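Local coordinates for protein phytase (Debaryomyces castellii, PDB 2GFI) that probably hydrolyses phytate (inositol hexakisphosphate), releasing phosphate from the 3-position, as a member of the histidine acid phosphatase family, at residues Gly133-Arg145 and Tyr169-Gly181. Residues are numbered along the deposited sequence; the frame is centred on the assembly and turned at random.
Sequences GTTDAMKHGIAFR and YQTSQYFARGFMG
G141 and G178 meet backbone to backbone where segments 133-145 and 169-180 of two helices pass at 6.3 Å between axes, crossing at -38°. With no side chain on either, CA-H...O contacts run both ways: G141 CA lies 3.3 Å from F175 O, and G178 CA 3.4 Å from M138 O. The ring of F175 fills a hole formed by A137, H140, G141 and F144. G141 CA sits over one of its faces, 3.6 Å from the ring centroid, while its edge is turned to two aromatic faces: that of H140 in a T-shaped pair with planes at 88°, and, less steeply, that of F144. CG of F175 is anti to the backbone N (chi1 180°), which swings the ring along the helix flank into this cluster. Near the start of helix 133-148, T134 CB stands squarely over the Y174 ring, 3.3 Å from its centroid. Toward the C-terminal part of the contact R145, bent at chi2 and chi3, folds across a face of F179, and its NH2 gives a weak hydrogen bond to F179 O (3.2 Å). Strands 59-69 and 326-331 of the central sheet back the aromatic cluster, and Y174 OH is hydrogen-bonded to D182 N of the second subunit. T171, its CG2 against A137 CB, also touches H70, the predicted nucleophile. Bare glycine CA atoms thus bring each backbone within CA-H...O range of the other's carbonyls, and cohesion rests on close fit and aromatic packing, little on conventional hydrogen bonds.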
loop_
_atom_site.group_PDB
_atom_site.type_symbol
_atom_site.label_atom_id
_atom_site.label_comp_id
_atom_site.label_asym_id
_atom_site.label_seq_id
_atom_site.Cartn_x
_atom_site.Cartn_y
_atom_site.Cartn_z
ATOM N N GLY A 133 8.982 16.482 -14.069
ATOM C CA GLY A 133 7.906 17.450 -14.206
ATOM C C GLY A 133 7.138 17.205 -15.479
ATOM O O GLY A 133 5.920 17.406 -15.517
ATOM N N THR A 134 7.829 16.754 -16.523
ATOM C CA THR A 134 7.168 16.636 -17.804
ATOM C C THR A 134 6.290 15.390 -17.789
ATOM O O THR A 134 5.217 15.386 -18.373
ATOM C CB THR A 134 8.153 16.557 -18.948
ATOM O OG1 THR A 134 9.024 15.442 -18.724
ATOM C CG2 THR A 134 9.052 17.783 -19.000
ATOM N N THR A 135 6.782 14.338 -17.145
ATOM C CA THR A 135 6.056 13.087 -16.942
ATOM C C THR A 135 4.773 13.352 -16.177
ATOM O O THR A 135 3.688 12.912 -16.577
ATOM C CB THR A 135 6.959 12.103 -16.215
ATOM O OG1 THR A 135 8.081 11.804 -17.052
ATOM C CG2 THR A 135 6.287 10.780 -16.008
ATOM N N ASP A 136 4.902 14.114 -15.105
ATOM C CA ASP A 136 3.786 14.540 -14.294
ATOM C C ASP A 136 2.748 15.274 -15.143
ATOM O O ASP A 136 1.562 14.983 -15.029
ATOM C CB ASP A 136 4.369 15.445 -13.219
ATOM C CG ASP A 136 3.327 16.116 -12.355
ATOM O OD1 ASP A 136 2.133 15.888 -12.547
ATOM O OD2 ASP A 136 3.619 16.910 -11.443
ATOM N N ALA A 137 3.183 16.231 -15.983
ATOM C CA ALA A 137 2.282 16.991 -16.838
ATOM C C ALA A 137 1.657 16.114 -17.896
ATOM O O ALA A 137 0.457 16.183 -18.110
ATOM C CB ALA A 137 3.021 18.215 -17.486
ATOM N N MET A 138 2.459 15.279 -18.559
ATOM C CA MET A 138 1.939 14.333 -19.545
ATOM C C MET A 138 0.880 13.382 -18.942
ATOM O O MET A 138 -0.207 13.245 -19.485
ATOM C CB MET A 138 3.083 13.549 -20.200
ATOM C CG MET A 138 2.669 12.721 -21.433
ATOM S SD MET A 138 4.020 12.157 -22.536
ATOM C CE MET A 138 3.955 13.434 -23.751
ATOM N N LYS A 139 1.165 12.758 -17.804
ATOM C CA LYS A 139 0.214 11.811 -17.174
ATOM C C LYS A 139 -1.058 12.529 -16.780
ATOM O O LYS A 139 -2.152 11.944 -16.850
ATOM C CB LYS A 139 0.802 11.153 -15.922
ATOM C CG LYS A 139 1.944 10.238 -16.158
ATOM C CD LYS A 139 2.346 9.578 -14.833
ATOM C CE LYS A 139 3.444 8.536 -15.023
ATOM N NZ LYS A 139 4.202 8.369 -13.750
ATOM N N HIS A 140 -0.894 13.784 -16.320
ATOM C CA HIS A 140 -2.006 14.627 -15.958
ATOM C C HIS A 140 -2.902 14.889 -17.191
ATOM O O HIS A 140 -4.113 14.747 -17.115
ATOM C CB HIS A 140 -1.541 15.956 -15.336
ATOM C CG HIS A 140 -2.675 16.816 -14.852
ATOM N ND1 HIS A 140 -2.517 18.137 -14.494
ATOM C CD2 HIS A 140 -3.997 16.542 -14.702
ATOM C CE1 HIS A 140 -3.686 18.638 -14.123
ATOM N NE2 HIS A 140 -4.601 17.686 -14.226
ATOM N N GLY A 141 -2.300 15.269 -18.308
ATOM C CA GLY A 141 -3.032 15.473 -19.546
ATOM C C GLY A 141 -3.848 14.241 -19.899
ATOM O O GLY A 141 -5.017 14.364 -20.173
ATOM N N ILE A 142 -3.243 13.052 -19.860
ATOM C CA ILE A 142 -3.948 11.813 -20.153
ATOM C C ILE A 142 -5.170 11.642 -19.262
ATOM O O ILE A 142 -6.245 11.341 -19.733
ATOM C CB ILE A 142 -3.007 10.595 -19.955
ATOM C CG1 ILE A 142 -1.817 10.614 -20.931
ATOM C CG2 ILE A 142 -3.793 9.278 -19.990
ATOM C CD1 ILE A 142 -0.790 9.425 -20.699
ATOM N N ALA A 143 -4.971 11.819 -17.962
ATOM C CA ALA A 143 -5.981 11.612 -16.950
ATOM C C ALA A 143 -7.089 12.605 -17.170
ATOM O O ALA A 143 -8.271 12.320 -16.958
ATOM C CB ALA A 143 -5.367 11.807 -15.540
ATOM N N PHE A 144 -6.675 13.806 -17.535
ATOM C CA PHE A 144 -7.592 14.886 -17.722
ATOM C C PHE A 144 -8.455 14.586 -18.949
ATOM O O PHE A 144 -9.649 14.788 -18.910
ATOM C CB PHE A 144 -6.818 16.196 -17.875
ATOM C CG PHE A 144 -7.675 17.436 -17.750
ATOM C CD1 PHE A 144 -7.776 18.114 -16.523
ATOM C CD2 PHE A 144 -8.351 17.967 -18.871
ATOM C CE1 PHE A 144 -8.527 19.291 -16.408
ATOM C CE2 PHE A 144 -9.080 19.141 -18.759
ATOM C CZ PHE A 144 -9.168 19.793 -17.530
ATOM N N ARG A 145 -7.861 14.108 -20.039
ATOM C CA ARG A 145 -8.655 13.695 -21.178
ATOM C C ARG A 145 -9.611 12.599 -20.773
ATOM O O ARG A 145 -10.778 12.656 -21.125
ATOM C CB ARG A 145 -7.810 13.228 -22.362
ATOM C CG ARG A 145 -8.672 12.595 -23.478
ATOM C CD ARG A 145 -9.681 13.524 -24.214
ATOM N NE ARG A 145 -8.894 14.029 -25.277
ATOM C CZ ARG A 145 -8.962 13.748 -26.549
ATOM N NH1 ARG A 145 -9.943 13.054 -27.106
ATOM N NH2 ARG A 145 -8.010 14.258 -27.272
ATOM N N TYR A 169 5.622 26.723 -20.005
ATOM C CA TYR A 169 5.267 26.495 -21.360
ATOM C C TYR A 169 5.442 25.016 -21.673
ATOM O O TYR A 169 4.607 24.405 -22.359
ATOM C CB TYR A 169 6.134 27.339 -22.305
ATOM C CG TYR A 169 5.938 26.908 -23.735
ATOM C CD1 TYR A 169 4.840 27.359 -24.488
ATOM C CD2 TYR A 169 6.813 26.017 -24.323
ATOM C CE1 TYR A 169 4.642 26.933 -25.808
ATOM C CE2 TYR A 169 6.618 25.588 -25.605
ATOM C CZ TYR A 169 5.548 26.060 -26.340
ATOM O OH TYR A 169 5.420 25.610 -27.618
ATOM N N GLN A 170 6.536 24.451 -21.183
ATOM C CA GLN A 170 6.827 23.052 -21.456
ATOM C C GLN A 170 5.789 22.160 -20.777
ATOM O O GLN A 170 5.300 21.222 -21.357
ATOM C CB GLN A 170 8.255 22.681 -21.043
ATOM C CG GLN A 170 8.621 21.302 -21.493
ATOM C CD GLN A 170 10.094 21.048 -21.398
ATOM O OE1 GLN A 170 10.691 21.304 -20.355
ATOM N NE2 GLN A 170 10.690 20.511 -22.480
ATOM N N THR A 171 5.419 22.503 -19.566
ATOM C CA THR A 171 4.348 21.824 -18.877
ATOM C C THR A 171 3.108 21.772 -19.762
ATOM O O THR A 171 2.526 20.691 -19.938
ATOM C CB THR A 171 4.059 22.514 -17.577
ATOM O OG1 THR A 171 5.213 22.383 -16.756
ATOM C CG2 THR A 171 2.982 21.759 -16.784
ATOM N N SER A 172 2.763 22.920 -20.368
ATOM C CA SER A 172 1.496 23.039 -21.071
ATOM C C SER A 172 1.521 22.079 -22.230
ATOM O O SER A 172 0.512 21.480 -22.548
ATOM C CB SER A 172 1.224 24.493 -21.528
ATOM O OG SER A 172 2.032 24.852 -22.632
ATOM N N GLN A 173 2.701 21.918 -22.824
ATOM C CA GLN A 173 2.891 21.081 -24.009
ATOM C C GLN A 173 2.880 19.621 -23.671
ATOM O O GLN A 173 2.358 18.823 -24.433
ATOM C CB GLN A 173 4.217 21.418 -24.709
ATOM C CG GLN A 173 4.227 22.837 -25.256
ATOM C CD GLN A 173 3.028 23.090 -26.138
ATOM O OE1 GLN A 173 2.061 23.737 -25.717
ATOM N NE2 GLN A 173 3.051 22.531 -27.321
ATOM N N TYR A 174 3.481 19.255 -22.544
ATOM C CA TYR A 174 3.412 17.868 -22.133
ATOM C C TYR A 174 1.990 17.497 -21.747
ATOM O O TYR A 174 1.535 16.434 -22.089
ATOM C CB TYR A 174 4.391 17.572 -21.002
ATOM C CG TYR A 174 5.722 17.171 -21.549
ATOM C CD1 TYR A 174 6.679 18.124 -21.854
ATOM C CD2 TYR A 174 6.024 15.837 -21.779
ATOM C CE1 TYR A 174 7.939 17.758 -22.354
ATOM C CE2 TYR A 174 7.268 15.450 -22.251
ATOM C CZ TYR A 174 8.221 16.429 -22.554
ATOM O OH TYR A 174 9.451 16.063 -23.065
ATOM N N PHE A 175 1.298 18.396 -21.051
ATOM C CA PHE A 175 -0.062 18.193 -20.715
ATOM C C PHE A 175 -0.904 18.000 -21.974
ATOM O O PHE A 175 -1.643 17.019 -22.058
ATOM C CB PHE A 175 -0.595 19.395 -19.936
ATOM C CG PHE A 175 -2.041 19.249 -19.551
ATOM C CD1 PHE A 175 -2.387 18.784 -18.290
ATOM C CD2 PHE A 175 -3.058 19.528 -20.477
ATOM C CE1 PHE A 175 -3.722 18.620 -17.946
ATOM C CE2 PHE A 175 -4.406 19.359 -20.134
ATOM C CZ PHE A 175 -4.735 18.908 -18.876
ATOM N N ALA A 176 -0.775 18.914 -22.942
ATOM C CA ALA A 176 -1.550 18.885 -24.169
ATOM C C ALA A 176 -1.268 17.605 -24.918
ATOM O O ALA A 176 -2.190 16.985 -25.477
ATOM C CB ALA A 176 -1.272 20.111 -25.031
ATOM N N ARG A 177 -0.004 17.165 -24.881
ATOM C CA ARG A 177 0.360 15.918 -25.515
ATOM C C ARG A 177 -0.258 14.727 -24.800
ATOM O O ARG A 177 -0.705 13.767 -25.441
ATOM C CB ARG A 177 1.860 15.761 -25.590
ATOM C CG ARG A 177 2.501 16.676 -26.609
ATOM C CD ARG A 177 4.018 16.648 -26.546
ATOM N NE ARG A 177 4.596 17.630 -27.445
ATOM C CZ ARG A 177 4.865 17.389 -28.718
ATOM N NH1 ARG A 177 4.564 16.207 -29.244
ATOM N NH2 ARG A 177 5.403 18.346 -29.474
ATOM N N GLY A 178 -0.275 14.762 -23.472
ATOM C CA GLY A 178 -0.943 13.694 -22.771
ATOM C C GLY A 178 -2.418 13.708 -23.157
ATOM O O GLY A 178 -3.026 12.661 -23.376
ATOM N N PHE A 179 -2.984 14.916 -23.236
ATOM C CA PHE A 179 -4.410 15.100 -23.429
ATOM C C PHE A 179 -4.847 14.601 -24.801
ATOM O O PHE A 179 -5.855 13.917 -24.921
ATOM C CB PHE A 179 -4.799 16.577 -23.202
ATOM C CG PHE A 179 -6.269 16.862 -23.413
ATOM C CD1 PHE A 179 -7.148 16.899 -22.337
ATOM C CD2 PHE A 179 -6.781 17.068 -24.699
ATOM C CE1 PHE A 179 -8.514 17.144 -22.557
ATOM C CE2 PHE A 179 -8.112 17.309 -24.915
ATOM C CZ PHE A 179 -8.990 17.361 -23.850
ATOM N N MET A 180 -4.047 14.913 -25.813
ATOM C CA MET A 180 -4.393 14.712 -27.209
ATOM C C MET A 180 -3.903 13.394 -27.712
ATOM O O MET A 180 -4.354 12.939 -28.758
ATOM C CB MET A 180 -3.778 15.818 -28.080
ATOM C CG MET A 180 -4.418 17.187 -27.916
ATOM S SD MET A 180 -6.211 17.177 -28.180
ATOM C CE MET A 180 -6.275 16.961 -29.970
ATOM N N GLY A 181 -2.968 12.781 -26.988
ATOM C CA GLY A 181 -2.383 11.523 -27.425
ATOM C C GLY A 181 -1.918 11.539 -28.868
ATOM O O GLY A 181 -1.219 12.488 -29.275
#